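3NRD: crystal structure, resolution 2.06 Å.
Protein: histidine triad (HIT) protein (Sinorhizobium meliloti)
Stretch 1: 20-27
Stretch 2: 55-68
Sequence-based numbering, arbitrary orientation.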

ATOM      1  N   THR A  20       8.619  16.983   8.182  1.00 25.76           N
ATOM      2  CA  THR A  20       9.286  15.724   8.456  1.00 25.53           C
ATOM      3  C   THR A  20       8.732  15.210   9.751  1.00 24.53           C
ATOM      4  O   THR A  20       8.414  16.002  10.632  1.00 25.52           O
ATOM      5  N   LEU A  21       8.603  13.896   9.844  1.00 23.68           N
ATOM      6  CA  LEU A  21       8.251  13.186  11.065  1.00 24.22           C
ATOM      7  C   LEU A  21       9.582  12.752  11.676  1.00 24.56           C
ATOM      8  O   LEU A  21      10.522  13.540  11.617  1.00 26.91           O
ATOM      9  N   GLY A  22       9.697  11.585  12.293  1.00 23.81           N
ATOM     10  CA  GLY A  22      10.988  11.119  12.788  1.00 23.94           C
ATOM     11  C   GLY A  22      11.826  10.452  11.719  1.00 23.24           C
ATOM     12  O   GLY A  22      12.991  10.775  11.485  1.00 24.07           O
ATOM     13  N   LEU A  23      11.234   9.459  11.109  1.00 21.98           N
ATOM     14  CA  LEU A  23      11.887   8.715  10.063  1.00 21.84           C
ATOM     15  C   LEU A  23      11.574   9.295   8.679  1.00 21.46           C
ATOM     16  O   LEU A  23      12.478   9.352   7.842  1.00 20.44           O
ATOM     17  N   CYS A  24      10.308   9.662   8.445  1.00 20.74           N
ATOM     18  CA  CYS A  24       9.819   9.992   7.112  1.00 21.16           C
ATOM     19  C   CYS A  24       9.700  11.490   6.864  1.00 22.11           C
ATOM     20  O   CYS A  24       9.152  12.206   7.697  1.00 22.72           O
ATOM     21  N   GLN A  25      10.228  11.954   5.727  1.00 22.68           N
ATOM     22  CA  GLN A  25       9.816  13.218   5.142  1.00 23.47           C
ATOM     23  C   GLN A  25       8.393  13.054   4.613  1.00 23.42           C
ATOM     24  O   GLN A  25       8.050  11.982   4.108  1.00 22.43           O
HETATM   25  N   MSE A  26       7.588  14.112   4.734  1.00 22.83           N
HETATM   26  CA  MSE A  26       6.221  14.146   4.222  1.00 22.54           C
HETATM   27  C   MSE A  26       6.153  15.113   3.068  1.00 22.68           C
HETATM   28  O   MSE A  26       6.642  16.253   3.171  1.00 23.82           O
ATOM     29  N   ARG A  27       5.532  14.676   1.980  1.00 22.04           N
ATOM     30  CA  ARG A  27       5.268  15.550   0.858  1.00 22.16           C
ATOM     31  C   ARG A  27       3.837  15.422   0.428  1.00 21.42           C
ATOM     32  O   ARG A  27       3.277  14.369   0.523  1.00 20.77           O
ATOM     33  N   LEU A  55      13.147  -2.062  13.398  1.00 20.72           N
ATOM     34  CA  LEU A  55      12.708  -0.873  14.115  1.00 20.65           C
ATOM     35  C   LEU A  55      12.217   0.219  13.138  1.00 20.15           C
ATOM     36  O   LEU A  55      11.197   0.841  13.394  1.00 18.28           O
ATOM     37  N   ASP A  56      12.916   0.406  12.009  1.00 19.46           N
ATOM     38  CA  ASP A  56      12.461   1.368  10.991  1.00 19.96           C
ATOM     39  C   ASP A  56      11.133   0.952  10.338  1.00 19.77           C
ATOM     40  O   ASP A  56      10.279   1.800  10.067  1.00 20.12           O
ATOM     41  N   GLN A  57      10.943  -0.339  10.097  1.00 19.64           N
ATOM     42  CA  GLN A  57       9.623  -0.826   9.650  1.00 19.69           C
ATOM     43  C   GLN A  57       8.510  -0.472  10.632  1.00 19.55           C
ATOM     44  O   GLN A  57       7.416  -0.150  10.229  1.00 19.66           O
ATOM     45  N   ALA A  58       8.805  -0.566  11.916  1.00 20.93           N
ATOM     46  CA  ALA A  58       7.866  -0.216  12.983  1.00 21.69           C
ATOM     47  C   ALA A  58       7.586   1.271  12.989  1.00 21.47           C
ATOM     48  O   ALA A  58       6.424   1.671  13.088  1.00 22.41           O
HETATM   49  N   MSE A  59       8.655   2.074  12.928  1.00 22.07           N
HETATM   50  CA  MSE A  59       8.563   3.535  12.836  1.00 21.64           C
HETATM   51  C   MSE A  59       7.702   3.935  11.642  1.00 21.13           C
HETATM   52  O   MSE A  59       6.845   4.836  11.749  1.00 20.65           O
ATOM     53  N   LEU A  60       7.952   3.298  10.497  1.00 20.30           N
ATOM     54  CA  LEU A  60       7.203   3.617   9.271  1.00 19.57           C
ATOM     55  C   LEU A  60       5.729   3.248   9.400  1.00 19.27           C
ATOM     56  O   LEU A  60       4.878   3.941   8.876  1.00 18.24           O
ATOM     57  N   THR A  61       5.455   2.093  10.003  1.00 19.93           N
ATOM     58  CA  THR A  61       4.071   1.635  10.232  1.00 19.97           C
ATOM     59  C   THR A  61       3.272   2.696  10.944  1.00 18.65           C
ATOM     60  O   THR A  61       2.237   3.122  10.472  1.00 17.39           O
ATOM     61  N   PHE A  62       3.809   3.167  12.047  1.00 19.00           N
ATOM     62  CA  PHE A  62       3.058   4.070  12.918  1.00 20.23           C
ATOM     63  C   PHE A  62       3.043   5.491  12.427  1.00 19.27           C
ATOM     64  O   PHE A  62       2.071   6.183  12.657  1.00 19.73           O
ATOM     65  N   GLU A  63       4.115   5.912  11.770  1.00 18.71           N
ATOM     66  CA  GLU A  63       4.115   7.189  11.052  1.00 18.93           C
ATOM     67  C   GLU A  63       3.075   7.128   9.941  1.00 18.33           C
ATOM     68  O   GLU A  63       2.314   8.062   9.802  1.00 18.04           O
ATOM     69  N   THR A  64       3.034   6.026   9.181  1.00 18.64           N
ATOM     70  CA  THR A  64       2.041   5.876   8.097  1.00 18.34           C
ATOM     71  C   THR A  64       0.610   5.956   8.631  1.00 18.52           C
ATOM     72  O   THR A  64      -0.215   6.678   8.076  1.00 18.85           O
ATOM     73  N   ASN A  65       0.378   5.271   9.749  1.00 19.05           N
ATOM     74  CA  ASN A  65      -0.925   5.085  10.320  1.00 19.71           C
ATOM     75  C   ASN A  65      -1.382   6.337  11.049  1.00 20.52           C
ATOM     76  O   ASN A  65      -2.569   6.679  10.975  1.00 19.88           O
ATOM     77  N   LEU A  66      -0.435   7.026  11.719  1.00 20.21           N
ATOM     78  CA  LEU A  66      -0.711   8.346  12.281  1.00 20.69           C
ATOM     79  C   LEU A  66      -1.107   9.319  11.185  1.00 19.63           C
ATOM     80  O   LEU A  66      -2.034  10.057  11.355  1.00 20.34           O
ATOM     81  N   VAL A  67      -0.384   9.327  10.076  1.00 18.80           N
ATOM     82  CA  VAL A  67      -0.710  10.216   8.964  1.00 18.49           C
ATOM     83  C   VAL A  67      -2.036   9.840   8.323  1.00 18.54           C
ATOM     84  O   VAL A  67      -2.807  10.721   7.988  1.00 20.38           O
ATOM     85  N   ALA A  68      -2.309   8.549   8.172  1.00 18.34           N
ATOM     86  CA  ALA A  68      -3.561   8.080   7.558  1.00 17.94           C
ATOM     87  C   ALA A  68      -4.767   8.549   8.398  1.00 19.19           C
ATOM     88  O   ALA A  68      -5.719   9.084   7.860  1.00 18.14           O
TER

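The apolar part of this contact is built from Leu 23, Cys 24, Leu 21 and Met 26 on the first stretch and Leu 60, Met 59 and Val 67 on the helix; all but Leu 60 direct their CA-to-CB bonds toward the other stretch. Leu 23 has the largest covered area, 91 Å², with Glu 63 close behind at 90 Å². With chi1 t (176°) and chi2 p (58°), CD2 of Leu 23 reaches the helix backbone, lying 3.4 Å from O of Asp 56, 3.8 Å from CB of Met 59 and 4.3 Å from CB of Leu 60. These three residues span little more than one helical turn, and CD2 makes the closest contacts with that turn. The carbonyl it meets already accepts N of Leu 60, at 2.8 Å from O of Asp 56. Met 59, a selenomethionine, is m, m (-90°, -56°) with chi3 between wells at -19°.

Leu 60 leaves the helix sideways, yet its t, p rotamer (174°, 60°) carries CD1 to within 3.5 Å of SG of Cys 24, whose chi1 is m (-71°). Further along the helix, CG2 of Val 67 (chi1 t, 166°) makes the closest approach to two side chains: it lies 3.7 Å from CD1 of Leu 21 and 4.0 Å from CE of Met 26. Leu 21 is m, t (-62°, 178°). Met 26, also a selenomethionine, is m, t, p and extends a long arm across the 9.3 Å gap between CA of Met 26 and CA of Val 67. The CA-to-CB bond of Gln 25, between Cys 24 and Met 26, points away, as the alternation of a strand predicts.

The polar edge is the carboxylate of Glu 63, a buried residue whose CA-to-CB bond points toward the first stretch, with chi1 m (-80°) and chi2 t (180°). Three successive backbone amides converge on it. N of Leu 23 donates to OE2 of Glu 63 at 2.8 Å with a nearly linear N-H...O angle of 173°; N of Cys 24 donates to OE1 of Glu 63 at 2.9 Å and 136°; N of Gly 22 adds a weak bond to OE2 of Glu 63, 2.9 Å long but bent to 128°. The carboxylate thus receives amides on both oxygens, while CB of Leu 21 packs 3.5 Å from CD of Glu 63. At Gly 22 space is short: an ideal CB would stand 3.1 Å from OE2 of Glu 63, a tight approach. The loop is also tied to the start of the strand, N of Leu 21 donating to O of Cys 24 at 2.8 Å.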

ATOM      1  CB  THR A  20      10.800  15.959   8.562  1.00 26.40           C
ATOM      2  OG1 THR A  20      11.241  16.570   7.337  1.00 26.77           O
ATOM      3  CG2 THR A  20      11.557  14.663   8.771  1.00 26.97           C
ATOM      4  CB  LEU A  21       7.280  12.051  10.748  1.00 23.00           C
ATOM      5  CG  LEU A  21       5.927  12.465  10.156  1.00 23.29           C
ATOM      6  CD1 LEU A  21       5.098  11.216   9.852  1.00 21.80           C
ATOM      7  CD2 LEU A  21       5.147  13.425  11.056  1.00 19.50           C
ATOM      8  CB  LEU A  23      11.444   7.267  10.116  1.00 20.83           C
ATOM      9  CG  LEU A  23      11.957   6.334   9.011  1.00 21.50           C
ATOM     10  CD1 LEU A  23      13.461   6.298   8.976  1.00 21.66           C
ATOM     11  CD2 LEU A  23      11.342   4.937   9.236  1.00 18.70           C
ATOM     12  CB  CYS A  24       8.464   9.378   6.870  1.00 20.00           C
ATOM     13  SG  CYS A  24       8.505   7.600   6.676  1.00 23.46           S
ATOM     14  CB  GLN A  25      10.713  13.617   3.990  1.00 24.71           C
ATOM     15  CG  GLN A  25      12.112  14.045   4.410  1.00 26.66           C
ATOM     16  CD  GLN A  25      13.039  14.316   3.240  1.00 28.82           C
ATOM     17  OE1 GLN A  25      12.585  14.585   2.138  1.00 28.01           O
ATOM     18  NE2 GLN A  25      14.363  14.215   3.479  1.00 30.41           N
HETATM   19  CB  MSE A  26       5.234  14.645   5.264  1.00 22.01           C
HETATM   20  CG  MSE A  26       5.084  13.786   6.441  1.00 23.67           C
HETATM   21 SE   MSE A  26       3.655  14.435   7.649  0.75 26.58          SE
HETATM   22  CE  MSE A  26       2.291  14.300   6.334  1.00 26.93           C
ATOM     23  CB  ARG A  27       6.162  15.218  -0.309  1.00 22.07           C
ATOM     24  CG  ARG A  27       7.611  15.339   0.035  1.00 25.18           C
ATOM     25  CD  ARG A  27       8.506  15.054  -1.130  1.00 26.08           C
ATOM     26  NE  ARG A  27       8.710  16.178  -2.035  1.00 27.01           N
ATOM     27  CZ  ARG A  27       9.495  17.224  -1.805  1.00 28.33           C
ATOM     28  NH1 ARG A  27      10.123  17.385  -0.646  1.00 29.94           N
ATOM     29  NH2 ARG A  27       9.629  18.149  -2.749  1.00 29.42           N
ATOM     30  CB  LEU A  55      13.840  -0.361  15.014  1.00 21.32           C
ATOM     31  CG  LEU A  55      13.636   0.898  15.853  1.00 23.53           C
ATOM     32  CD1 LEU A  55      12.350   0.899  16.612  1.00 23.29           C
ATOM     33  CD2 LEU A  55      14.789   1.043  16.841  1.00 26.96           C
ATOM     34  CB  ASP A  56      13.511   1.562   9.905  1.00 20.64           C
ATOM     35  CG  ASP A  56      14.711   2.393  10.354  1.00 23.37           C
ATOM     36  OD1 ASP A  56      14.634   3.124  11.366  1.00 21.63           O
ATOM     37  OD2 ASP A  56      15.755   2.318   9.660  1.00 24.71           O
ATOM     38  CB  GLN A  57       9.612  -2.328   9.497  1.00 18.81           C
ATOM     39  CG  GLN A  57      10.487  -2.843   8.421  1.00 20.12           C
ATOM     40  CD  GLN A  57      10.474  -4.332   8.356  1.00 20.24           C
ATOM     41  OE1 GLN A  57       9.448  -4.965   8.566  1.00 18.33           O
ATOM     42  NE2 GLN A  57      11.596  -4.900   8.012  1.00 21.39           N
ATOM     43  CB  ALA A  58       8.424  -0.652  14.378  1.00 21.10           C
HETATM   44  CB  MSE A  59       9.942   4.219  12.657  1.00 22.66           C
HETATM   45  CG  MSE A  59      10.759   4.649  13.923  1.00 24.17           C
HETATM   46 SE   MSE A  59       9.850   5.807  15.138  0.75 21.69          SE
HETATM   47  CE  MSE A  59       8.441   6.533  14.095  1.00 33.01           C
ATOM     48  CB  LEU A  60       7.791   2.901   8.047  1.00 18.69           C
ATOM     49  CG  LEU A  60       7.029   3.017   6.720  1.00 17.88           C
ATOM     50  CD1 LEU A  60       6.951   4.516   6.344  1.00 16.11           C
ATOM     51  CD2 LEU A  60       7.691   2.147   5.611  1.00 14.89           C
ATOM     52  CB  THR A  61       4.070   0.301  11.045  1.00 20.69           C
ATOM     53  OG1 THR A  61       4.706  -0.691  10.240  1.00 22.60           O
ATOM     54  CG2 THR A  61       2.666  -0.147  11.428  1.00 20.87           C
ATOM     55  CB  PHE A  62       3.569   3.932  14.348  1.00 21.10           C
ATOM     56  CG  PHE A  62       3.205   2.595  14.917  1.00 23.22           C
ATOM     57  CD1 PHE A  62       1.871   2.268  15.112  1.00 24.00           C
ATOM     58  CD2 PHE A  62       4.148   1.660  15.176  1.00 25.54           C
ATOM     59  CE1 PHE A  62       1.507   1.040  15.569  1.00 26.36           C
ATOM     60  CE2 PHE A  62       3.783   0.442  15.657  1.00 27.76           C
ATOM     61  CZ  PHE A  62       2.463   0.137  15.864  1.00 25.21           C
ATOM     62  CB  GLU A  63       5.517   7.569  10.508  1.00 18.50           C
ATOM     63  CG  GLU A  63       6.397   8.172  11.606  1.00 19.42           C
ATOM     64  CD  GLU A  63       7.817   8.574  11.149  1.00 22.13           C
ATOM     65  OE1 GLU A  63       8.105   8.579   9.934  1.00 21.32           O
ATOM     66  OE2 GLU A  63       8.668   8.896  12.017  1.00 22.04           O
ATOM     67  CB  THR A  64       2.240   4.588   7.307  1.00 18.25           C
ATOM     68  OG1 THR A  64       3.497   4.636   6.607  1.00 17.91           O
ATOM     69  CG2 THR A  64       1.123   4.398   6.276  1.00 18.96           C
ATOM     70  CB  ASN A  65      -0.951   3.824  11.210  1.00 20.30           C
ATOM     71  CG  ASN A  65      -0.790   2.523  10.381  1.00 21.28           C
ATOM     72  OD1 ASN A  65      -0.808   2.569   9.155  1.00 22.49           O
ATOM     73  ND2 ASN A  65      -0.593   1.390  11.048  1.00 16.22           N
ATOM     74  CB  LEU A  66       0.513   8.880  13.035  1.00 20.94           C
ATOM     75  CG  LEU A  66       0.402  10.167  13.821  1.00 24.50           C
ATOM     76  CD1 LEU A  66      -0.233   9.941  15.188  1.00 28.47           C
ATOM     77  CD2 LEU A  66       1.809  10.807  13.954  1.00 29.09           C
ATOM     78  CB  VAL A  67       0.436  10.256   7.910  1.00 18.04           C
ATOM     79  CG1 VAL A  67      -0.002  10.889   6.602  1.00 15.58           C
ATOM     80  CG2 VAL A  67       1.616  11.020   8.513  1.00 17.27           C
ATOM     81  CB  ALA A  68      -3.560   6.570   7.415  1.00 17.49           C
TER